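Putative NAD(P)H-flavin oxidoreductase (Streptococcus pyogenes serotype M1, PDB 2HAY) binds flavin mononucleotide and probably works as an NAD(P)H-dependent oxidoreductase of the nitroreductase family. Local coordinates at residues A36-A41 with L162-C167; L87-K92 with H179-H184; E129-A134 with F141-K146. All blocks are in the same frame, centred on the assembly; numbering follows the deposited sequence.

Contact 1 of 3, residues A36-A41 with L162-C167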
loop_
_atom_site.group_PDB
_atom_site.type_symbol
_atom_site.label_atom_id
_atom_site.label_comp_id
_atom_site.label_asym_id
_atom_site.label_seq_id
_atom_site.Cartn_x
_atom_site.Cartn_y
_atom_site.Cartn_z
ATOM N N ALA B 36 16.986 10.896 -0.221
ATOM C CA ALA B 36 16.071 11.999 -0.461
ATOM C C ALA B 36 15.010 11.667 -1.538
ATOM O O ALA B 36 13.821 11.926 -1.345
ATOM C CB ALA B 36 16.844 13.265 -0.817
ATOM N N LEU B 37 15.433 11.090 -2.658
ATOM C CA LEU B 37 14.506 10.672 -3.707
ATOM C C LEU B 37 13.525 9.628 -3.203
ATOM O O LEU B 37 12.338 9.728 -3.500
ATOM C CB LEU B 37 15.244 10.157 -4.938
ATOM C CG LEU B 37 14.408 9.834 -6.179
ATOM C CD1 LEU B 37 13.593 11.041 -6.652
ATOM C CD2 LEU B 37 15.369 9.388 -7.281
ATOM N N ILE B 38 14.003 8.660 -2.434
ATOM C CA ILE B 38 13.137 7.631 -1.872
ATOM C C ILE B 38 12.066 8.225 -0.940
ATOM O O ILE B 38 10.886 7.834 -0.993
ATOM C CB ILE B 38 13.960 6.521 -1.130
ATOM C CG1 ILE B 38 14.766 5.665 -2.130
ATOM C CG2 ILE B 38 13.018 5.611 -0.282
ATOM C CD1 ILE B 38 15.880 4.769 -1.459
ATOM N N LEU B 39 12.478 9.189 -0.114
ATOM C CA LEU B 39 11.568 9.854 0.789
ATOM C C LEU B 39 10.580 10.760 0.040
ATOM O O LEU B 39 9.424 10.887 0.439
ATOM C CB LEU B 39 12.345 10.631 1.845
ATOM C CG LEU B 39 12.981 9.790 2.947
ATOM C CD1 LEU B 39 13.914 10.702 3.729
ATOM C CD2 LEU B 39 11.894 9.222 3.856
ATOM N N ASP B 40 11.045 11.387 -1.037
ATOM C CA ASP B 40 10.183 12.162 -1.943
ATOM C C ASP B 40 9.096 11.280 -2.552
ATOM O O ASP B 40 7.980 11.740 -2.729
ATOM C CB ASP B 40 11.006 12.780 -3.050
ATOM C CG ASP B 40 11.520 14.177 -2.694
ATOM O OD1 ASP B 40 12.190 14.772 -3.554
ATOM O OD2 ASP B 40 11.259 14.687 -1.575
ATOM N N ALA B 41 9.415 10.005 -2.805
ATOM C CA ALA B 41 8.446 9.034 -3.324
ATOM C C ALA B 41 7.298 8.781 -2.336
ATOM O O ALA B 41 6.133 8.691 -2.732
ATOM C CB ALA B 41 9.149 7.699 -3.715
ATOM N N LEU B 162 16.932 2.347 -8.332
ATOM C CA LEU B 162 18.205 2.880 -7.926
ATOM C C LEU B 162 19.234 1.777 -7.617
ATOM O O LEU B 162 20.409 2.063 -7.422
ATOM C CB LEU B 162 17.984 3.785 -6.710
ATOM C CG LEU B 162 17.344 5.153 -6.995
ATOM C CD1 LEU B 162 17.168 5.889 -5.667
ATOM C CD2 LEU B 162 18.198 5.996 -7.994
ATOM N N GLY B 163 18.800 0.522 -7.595
ATOM C CA GLY B 163 19.685 -0.589 -7.215
ATOM C C GLY B 163 19.820 -0.778 -5.722
ATOM O O GLY B 163 20.696 -1.489 -5.263
ATOM N N ILE B 164 18.929 -0.139 -4.960
ATOM C CA ILE B 164 18.948 -0.192 -3.513
ATOM C C ILE B 164 18.001 -1.316 -3.087
ATOM O O ILE B 164 16.854 -1.374 -3.525
ATOM C CB ILE B 164 18.544 1.183 -2.904
ATOM C CG1 ILE B 164 19.623 2.223 -3.226
ATOM C CG2 ILE B 164 18.259 1.074 -1.392
ATOM C CD1 ILE B 164 19.200 3.654 -2.915
ATOM N N ASP B 165 18.532 -2.224 -2.274
ATOM C CA ASP B 165 17.758 -3.278 -1.675
ATOM C C ASP B 165 16.931 -2.815 -0.463
ATOM O O ASP B 165 17.258 -1.858 0.247
ATOM C CB ASP B 165 18.655 -4.436 -1.289
ATOM C CG ASP B 165 19.108 -5.213 -2.494
ATOM O OD1 ASP B 165 18.231 -5.733 -3.219
ATOM O OD2 ASP B 165 20.317 -5.249 -2.749
ATOM N N THR B 166 15.873 -3.563 -0.216
ATOM C CA THR B 166 14.849 -3.112 0.655
ATOM C C THR B 166 14.282 -4.335 1.369
ATOM O O THR B 166 14.550 -5.477 0.952
ATOM C CB THR B 166 13.834 -2.401 -0.279
ATOM O OG1 THR B 166 13.691 -1.028 0.091
ATOM C CG2 THR B 166 12.567 -3.117 -0.386
ATOM N N CYS B 167 13.556 -4.106 2.467
ATOM C CA CYS B 167 12.719 -5.135 3.104
ATOM C C CYS B 167 11.550 -4.482 3.854
ATOM O O CYS B 167 11.768 -3.655 4.753
ATOM C CB CYS B 167 13.535 -5.994 4.075
ATOM S SG CYS B 167 12.693 -7.518 4.654
#
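A Schellman motif closes helix 137-162 at Gly163, and the residues flanking that glycine both pack on helix 32-43, Leu162 on Leu37 and Ile38, Ile164 on Ile38. Gly163 has a positive phi, in a backbone conformation that calls for glycine. Past this turn the chain is redirected into strand 165-169.

The contact is entirely apolar. Ile38 and Ile164 reach for each other tip to tip, and their terminal methyls form the tightest approach, Ile38 CD1 to Ile164 CD1 at 3.8 Å. In both isoleucines CG1 lies opposite the carbonyl carbon (chi1 near -70°), and the extended second torsion carries CD1 toward the partner. One methyl of Leu162 serves two partners: its CD1 stands 4.3 Å from Leu37 CD2, and Ile38 CG1 lies at the same 4.3 Å from Leu162 CD1. Leu37 places its CG opposite its own backbone N (chi1 -173°), which brings CD2 to the Leu162 end. The backbones stay well apart, with 9.2 Å between Ile38 CA and Leu162 CA, and the contact is made by side chains alone.

The isoleucine end points inward: Ile38 also packs on Leu200 of strand 192-201 and on Met155, while Ile164 rests on Ala159, Ile30 and Tyr202. The leucine end reaches the dimer interface, where His9 of the second subunit packs on both Leu37 and Leu162. Farther along, Cys167 touches the flavin mononucleotide.

Helix 32-43 thus packs against the turn that leads from helix 137-162 into strand 165-169, within the alpha/beta fold of the nitroreductase family and just where that strand sets out toward the flavin site.

Contact 2 of 3, residues L87-K92 with H179-H184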
loop_
_atom_site.group_PDB
_atom_site.type_symbol
_atom_site.label_atom_id
_atom_site.label_comp_id
_atom_site.label_asym_id
_atom_site.label_seq_id
_atom_site.Cartn_x
_atom_site.Cartn_y
_atom_site.Cartn_z
ATOM N N LEU B 87 10.726 4.281 9.567
ATOM C CA LEU B 87 9.484 3.976 10.266
ATOM C C LEU B 87 8.339 4.652 9.558
ATOM O O LEU B 87 8.394 5.857 9.339
ATOM C CB LEU B 87 9.540 4.476 11.734
ATOM C CG LEU B 87 10.800 4.147 12.527
ATOM C CD1 LEU B 87 10.700 4.785 13.914
ATOM C CD2 LEU B 87 11.006 2.636 12.639
ATOM N N LEU B 88 7.310 3.874 9.215
ATOM C CA LEU B 88 6.097 4.415 8.564
ATOM C C LEU B 88 5.054 4.589 9.654
ATOM O O LEU B 88 4.664 3.624 10.319
ATOM C CB LEU B 88 5.592 3.486 7.454
ATOM C CG LEU B 88 6.488 3.343 6.226
ATOM C CD1 LEU B 88 7.686 2.373 6.472
ATOM C CD2 LEU B 88 5.651 2.900 5.051
ATOM N N ILE B 89 4.669 5.840 9.890
ATOM C CA ILE B 89 3.781 6.205 11.003
ATOM C C ILE B 89 2.438 6.652 10.440
ATOM O O ILE B 89 2.404 7.448 9.474
ATOM C CB ILE B 89 4.401 7.367 11.859
ATOM C CG1 ILE B 89 5.860 7.101 12.264
ATOM C CG2 ILE B 89 3.509 7.750 13.073
ATOM C CD1 ILE B 89 6.130 5.777 12.953
ATOM N N ALA B 90 1.335 6.134 10.998
ATOM C CA ALA B 90 -0.007 6.590 10.579
ATOM C C ALA B 90 -0.771 7.363 11.683
ATOM O O ALA B 90 -0.617 7.063 12.880
ATOM C CB ALA B 90 -0.829 5.427 10.076
ATOM N N GLU B 91 -1.608 8.327 11.273
ATOM C CA GLU B 91 -2.421 9.136 12.212
ATOM C C GLU B 91 -3.584 8.337 12.817
ATOM O O GLU B 91 -4.229 7.560 12.109
ATOM C CB GLU B 91 -3.028 10.323 11.483
ATOM C CG GLU B 91 -2.319 11.610 11.686
ATOM C CD GLU B 91 -2.785 12.743 10.739
ATOM O OE1 GLU B 91 -3.974 12.780 10.354
ATOM O OE2 GLU B 91 -1.940 13.611 10.383
ATOM N N LYS B 92 -3.852 8.551 14.102
ATOM C CA LYS B 92 -5.033 7.983 14.761
ATOM C C LYS B 92 -6.168 8.973 14.698
ATOM O O LYS B 92 -5.953 10.170 14.489
ATOM C CB LYS B 92 -4.737 7.677 16.242
ATOM C CG LYS B 92 -3.666 6.592 16.436
ATOM C CD LYS B 92 -3.420 6.357 17.914
ATOM C CE LYS B 92 -2.636 5.048 18.155
ATOM N NZ LYS B 92 -2.235 4.954 19.605
ATOM N N HIS B 179 5.503 1.763 22.304
ATOM C CA HIS B 179 5.896 2.294 23.584
ATOM C C HIS B 179 7.352 2.707 23.652
ATOM O O HIS B 179 7.675 3.667 24.356
ATOM C CB HIS B 179 5.446 1.393 24.737
ATOM C CG HIS B 179 3.972 1.486 24.982
ATOM N ND1 HIS B 179 3.048 0.831 24.196
ATOM C CD2 HIS B 179 3.259 2.203 25.881
ATOM C CE1 HIS B 179 1.831 1.129 24.605
ATOM N NE2 HIS B 179 1.931 1.946 25.635
ATOM N N ILE B 180 8.217 2.032 22.898
ATOM C CA ILE B 180 9.627 2.421 22.851
ATOM C C ILE B 180 9.744 3.756 22.135
ATOM O O ILE B 180 10.475 4.628 22.577
ATOM C CB ILE B 180 10.511 1.331 22.181
ATOM C CG1 ILE B 180 10.643 0.115 23.099
ATOM C CG2 ILE B 180 11.916 1.864 21.792
ATOM C CD1 ILE B 180 10.977 -1.170 22.319
ATOM N N LEU B 181 8.982 3.917 21.053
ATOM C CA LEU B 181 9.019 5.131 20.245
ATOM C C LEU B 181 8.448 6.328 20.979
ATOM O O LEU B 181 9.012 7.414 20.914
ATOM C CB LEU B 181 8.288 4.952 18.913
ATOM C CG LEU B 181 8.853 3.953 17.902
ATOM C CD1 LEU B 181 8.039 4.012 16.594
ATOM C CD2 LEU B 181 10.324 4.204 17.668
ATOM N N ALA B 182 7.331 6.131 21.668
ATOM C CA ALA B 182 6.781 7.198 22.519
ATOM C C ALA B 182 7.741 7.569 23.655
ATOM O O ALA B 182 7.932 8.744 23.952
ATOM C CB ALA B 182 5.427 6.807 23.061
ATOM N N LYS B 183 8.362 6.559 24.263
ATOM C CA LYS B 183 9.280 6.774 25.374
ATOM C C LYS B 183 10.427 7.704 24.921
ATOM O O LYS B 183 10.845 8.593 25.658
ATOM C CB LYS B 183 9.794 5.423 25.882
ATOM C CG LYS B 183 10.846 5.497 26.983
ATOM C CD LYS B 183 12.032 4.587 26.669
ATOM C CE LYS B 183 11.838 3.177 27.161
ATOM N NZ LYS B 183 13.125 2.704 27.755
ATOM N N HIS B 184 10.875 7.542 23.676
ATOM C CA HIS B 184 11.919 8.411 23.139
ATOM C C HIS B 184 11.422 9.687 22.436
ATOM O O HIS B 184 12.217 10.389 21.821
ATOM C CB HIS B 184 12.876 7.615 22.239
ATOM C CG HIS B 184 13.754 6.671 22.996
ATOM N ND1 HIS B 184 14.980 7.038 23.502
ATOM C CD2 HIS B 184 13.579 5.375 23.342
ATOM C CE1 HIS B 184 15.527 6.005 24.120
ATOM N NE2 HIS B 184 14.693 4.986 24.045
#
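Lys183 N donates to His179 O at 3.0 Å, a helical bond that spans Leu181, the residue through which helix 174-183 meets Leu87 and Ile89 of strand 84-91. No hydrogen bond crosses between the segments.

Leu87 and Leu181 approach tip to tip. Leu87 CD1 is set against the fork of the partner side chain, 3.8 Å from Leu181 CD2 and 3.9 Å from Leu181 CD1, so that both branches share the one methyl. Each leucine holds CG opposite its carbonyl carbon (chi1 -47° in Leu87, -65° in Leu181) with an extended second torsion, an outstretched shape that spans the 10.1 Å between Leu87 CA and Leu181 CA. Ile89 makes a looser contact: its CD1 lies 4.5 Å from Leu181 CD1.

Strand alternation sorts the neighbours. Leu87 and Ile89 turn toward helix 174-183, whereas Leu88 and Ala90 pack on helix 137-162. Ile187, in the loop after helix 174-183, touches both Ile89 and Leu181 and adds to the apolar cluster. Polar anchoring lies at the helix end, where the carboxylate of Glu67 takes a salt bridge from Lys183 NZ through OE2 and a hydrogen bond with His184 NE2 through OE1.

With only methyl groups meeting between strand and helix, the helix is held on the sheet here by shape and by exclusion of water; the directional bonds to Glu67 lie at the periphery, away from the methyl contact.

Contact 3 of 3, residues E129-A134 with F141-K146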
loop_
_atom_site.group_PDB
_atom_site.type_symbol
_atom_site.label_atom_id
_atom_site.label_comp_id
_atom_site.label_asym_id
_atom_site.label_seq_id
_atom_site.Cartn_x
_atom_site.Cartn_y
_atom_site.Cartn_z
ATOM N N GLU B 129 -20.970 4.895 6.244
ATOM C CA GLU B 129 -21.734 3.986 5.389
ATOM C C GLU B 129 -20.892 3.185 4.382
ATOM O O GLU B 129 -21.032 1.968 4.308
ATOM C CB GLU B 129 -22.890 4.744 4.721
ATOM C CG GLU B 129 -23.912 5.273 5.755
ATOM C CD GLU B 129 -24.376 6.691 5.474
ATOM O OE1 GLU B 129 -24.866 6.930 4.341
ATOM O OE2 GLU B 129 -24.253 7.555 6.392
ATOM N N ASP B 130 -20.009 3.856 3.642
ATOM C CA ASP B 130 -19.136 3.198 2.637
ATOM C C ASP B 130 -18.113 2.263 3.259
ATOM O O ASP B 130 -17.982 1.132 2.827
ATOM C CB ASP B 130 -18.438 4.215 1.732
ATOM C CG ASP B 130 -19.418 5.073 0.981
ATOM O OD1 ASP B 130 -20.560 4.647 0.846
ATOM O OD2 ASP B 130 -19.065 6.177 0.535
HETATM N N MSE B 131 -17.423 2.740 4.297
HETATM C CA MSE B 131 -16.328 1.989 4.939
HETATM C C MSE B 131 -16.661 1.484 6.348
HETATM O O MSE B 131 -15.894 0.706 6.917
HETATM C CB MSE B 131 -15.056 2.841 4.996
HETATM C CG MSE B 131 -14.430 3.137 3.628
HETATM SE SE MSE B 131 -12.506 2.761 3.593
HETATM C CE MSE B 131 -12.830 0.866 3.775
ATOM N N ASP B 132 -17.793 1.936 6.903
ATOM C CA ASP B 132 -18.272 1.484 8.222
ATOM C C ASP B 132 -17.187 1.587 9.313
ATOM O O ASP B 132 -16.794 0.584 9.915
ATOM C CB ASP B 132 -18.828 0.047 8.106
ATOM C CG ASP B 132 -19.541 -0.429 9.379
ATOM O OD1 ASP B 132 -20.175 0.396 10.077
ATOM O OD2 ASP B 132 -19.472 -1.645 9.664
HETATM N N MSE B 133 -16.683 2.803 9.554
HETATM C CA MSE B 133 -15.546 2.985 10.450
HETATM C C MSE B 133 -15.565 4.291 11.277
HETATM O O MSE B 133 -14.739 4.465 12.135
HETATM C CB MSE B 133 -14.223 2.877 9.661
HETATM C CG MSE B 133 -14.077 3.949 8.585
HETATM SE SE MSE B 133 -12.351 3.872 7.664
HETATM C CE MSE B 133 -12.481 5.494 6.670
ATOM N N ALA B 134 -16.490 5.201 11.000
ATOM C CA ALA B 134 -16.567 6.465 11.719
ATOM C C ALA B 134 -16.411 6.306 13.230
ATOM O O ALA B 134 -15.808 7.156 13.865
ATOM C CB ALA B 134 -17.892 7.168 11.421
ATOM N N PHE B 141 -7.645 3.826 12.267
ATOM C CA PHE B 141 -6.202 3.740 12.261
ATOM C C PHE B 141 -5.744 2.842 11.136
ATOM O O PHE B 141 -4.777 3.172 10.419
ATOM C CB PHE B 141 -5.635 3.240 13.612
ATOM C CG PHE B 141 -4.157 3.020 13.557
ATOM C CD1 PHE B 141 -3.279 4.121 13.562
ATOM C CD2 PHE B 141 -3.638 1.733 13.381
ATOM C CE1 PHE B 141 -1.937 3.955 13.429
ATOM C CE2 PHE B 141 -2.249 1.543 13.253
ATOM C CZ PHE B 141 -1.395 2.664 13.290
ATOM N N ASP B 142 -6.404 1.688 10.990
ATOM C CA ASP B 142 -6.027 0.727 9.953
ATOM C C ASP B 142 -6.247 1.359 8.574
ATOM O O ASP B 142 -5.477 1.120 7.647
ATOM C CB ASP B 142 -6.770 -0.601 10.135
ATOM C CG ASP B 142 -6.084 -1.526 11.149
ATOM O OD1 ASP B 142 -4.858 -1.408 11.360
ATOM O OD2 ASP B 142 -6.749 -2.410 11.722
ATOM N N TRP B 143 -7.242 2.241 8.465
ATOM C CA TRP B 143 -7.431 2.989 7.245
ATOM C C TRP B 143 -6.296 3.952 6.893
ATOM O O TRP B 143 -5.829 3.969 5.741
ATOM C CB TRP B 143 -8.766 3.713 7.290
ATOM C CG TRP B 143 -9.016 4.623 6.144
ATOM C CD1 TRP B 143 -9.181 4.274 4.826
ATOM C CD2 TRP B 143 -9.150 6.053 6.205
ATOM N NE1 TRP B 143 -9.439 5.395 4.067
ATOM C CE2 TRP B 143 -9.421 6.502 4.880
ATOM C CE3 TRP B 143 -9.092 6.992 7.248
ATOM C CZ2 TRP B 143 -9.612 7.866 4.563
ATOM C CZ3 TRP B 143 -9.288 8.347 6.937
ATOM C CH2 TRP B 143 -9.543 8.768 5.594
ATOM N N THR B 144 -5.832 4.756 7.847
ATOM C CA THR B 144 -4.646 5.567 7.561
ATOM C C THR B 144 -3.389 4.725 7.357
ATOM O O THR B 144 -2.531 5.060 6.500
ATOM C CB THR B 144 -4.392 6.669 8.625
ATOM O OG1 THR B 144 -4.241 6.048 9.908
ATOM C CG2 THR B 144 -5.574 7.616 8.674
ATOM N N ALA B 145 -3.265 3.646 8.149
ATOM C CA ALA B 145 -2.156 2.707 7.981
ATOM C C ALA B 145 -2.133 2.135 6.548
ATOM O O ALA B 145 -1.043 2.020 5.943
ATOM C CB ALA B 145 -2.179 1.606 9.042
ATOM N N LYS B 146 -3.311 1.846 5.974
ATOM C CA LYS B 146 -3.387 1.373 4.570
ATOM C C LYS B 146 -2.729 2.336 3.617
ATOM O O LYS B 146 -2.012 1.902 2.698
ATOM C CB LYS B 146 -4.812 1.159 4.099
ATOM C CG LYS B 146 -5.509 -0.058 4.684
ATOM C CD LYS B 146 -6.965 -0.098 4.299
ATOM C CE LYS B 146 -7.650 -1.240 5.008
ATOM N NZ LYS B 146 -9.113 -1.276 4.701
#
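Met-aromatic and CH-pi contacts join Met131 and Met133, both selenomethionines here, to the indole of Trp143. The Met133 and Trp143 side chains cross at about a right angle, and Met133 CE lies over one face of the indole, 3.5 Å from the centroid of the five-membered ring and 17° off the normal. The CG of Met133 sits between backbone N and carbonyl carbon (chi1 62°), and the chain runs extended from there to the ring. Its SE follows obliquely, 3.6 Å from Trp143 CB. Met131, bent at its second and third torsions, also approaches obliquely, with SE 3.9 Å from Trp143 CD1.

The polar ends of Trp143 and Lys146 turn to the second subunit. Trp143 NE1 hydrogen-bonds Glu170 OE2 of the second subunit, an FMN-binding residue; this bond probably helps fix the rotation of the indole. Lys146, whose NZ passes 4.4 Å from Met131 CE, pairs with Asp142 of the second subunit.

Trp143 also packs on Ser48 of the ligand pocket, and its side chain lies about 6 Å from a bound FMN. The arrangement thus belongs to the second shell of a flavin site at the dimer interface, as is typical of nitroreductases.

All three contacts are buried, but they sit differently in the fold. The touching residues of contact 2 lie between the sheet and a helix and are purely aliphatic. Contact 1 is aliphatic too, yet one end of it meets the second subunit. Contact 3, across the chain's centre from contact 1, brings in an aromatic ring, selenium and intersubunit polar bonds, in keeping with its place at the dimer interface. Helix 137-162 links them: it carries 141-146, leads into 162-167, and touches strand 84-91, where Glu91 O lies 2.7 Å from Thr144 OG1, a probable hydrogen bond between contacts 2 and 3. Contacts 1 and 2 reach the same sheet without touching.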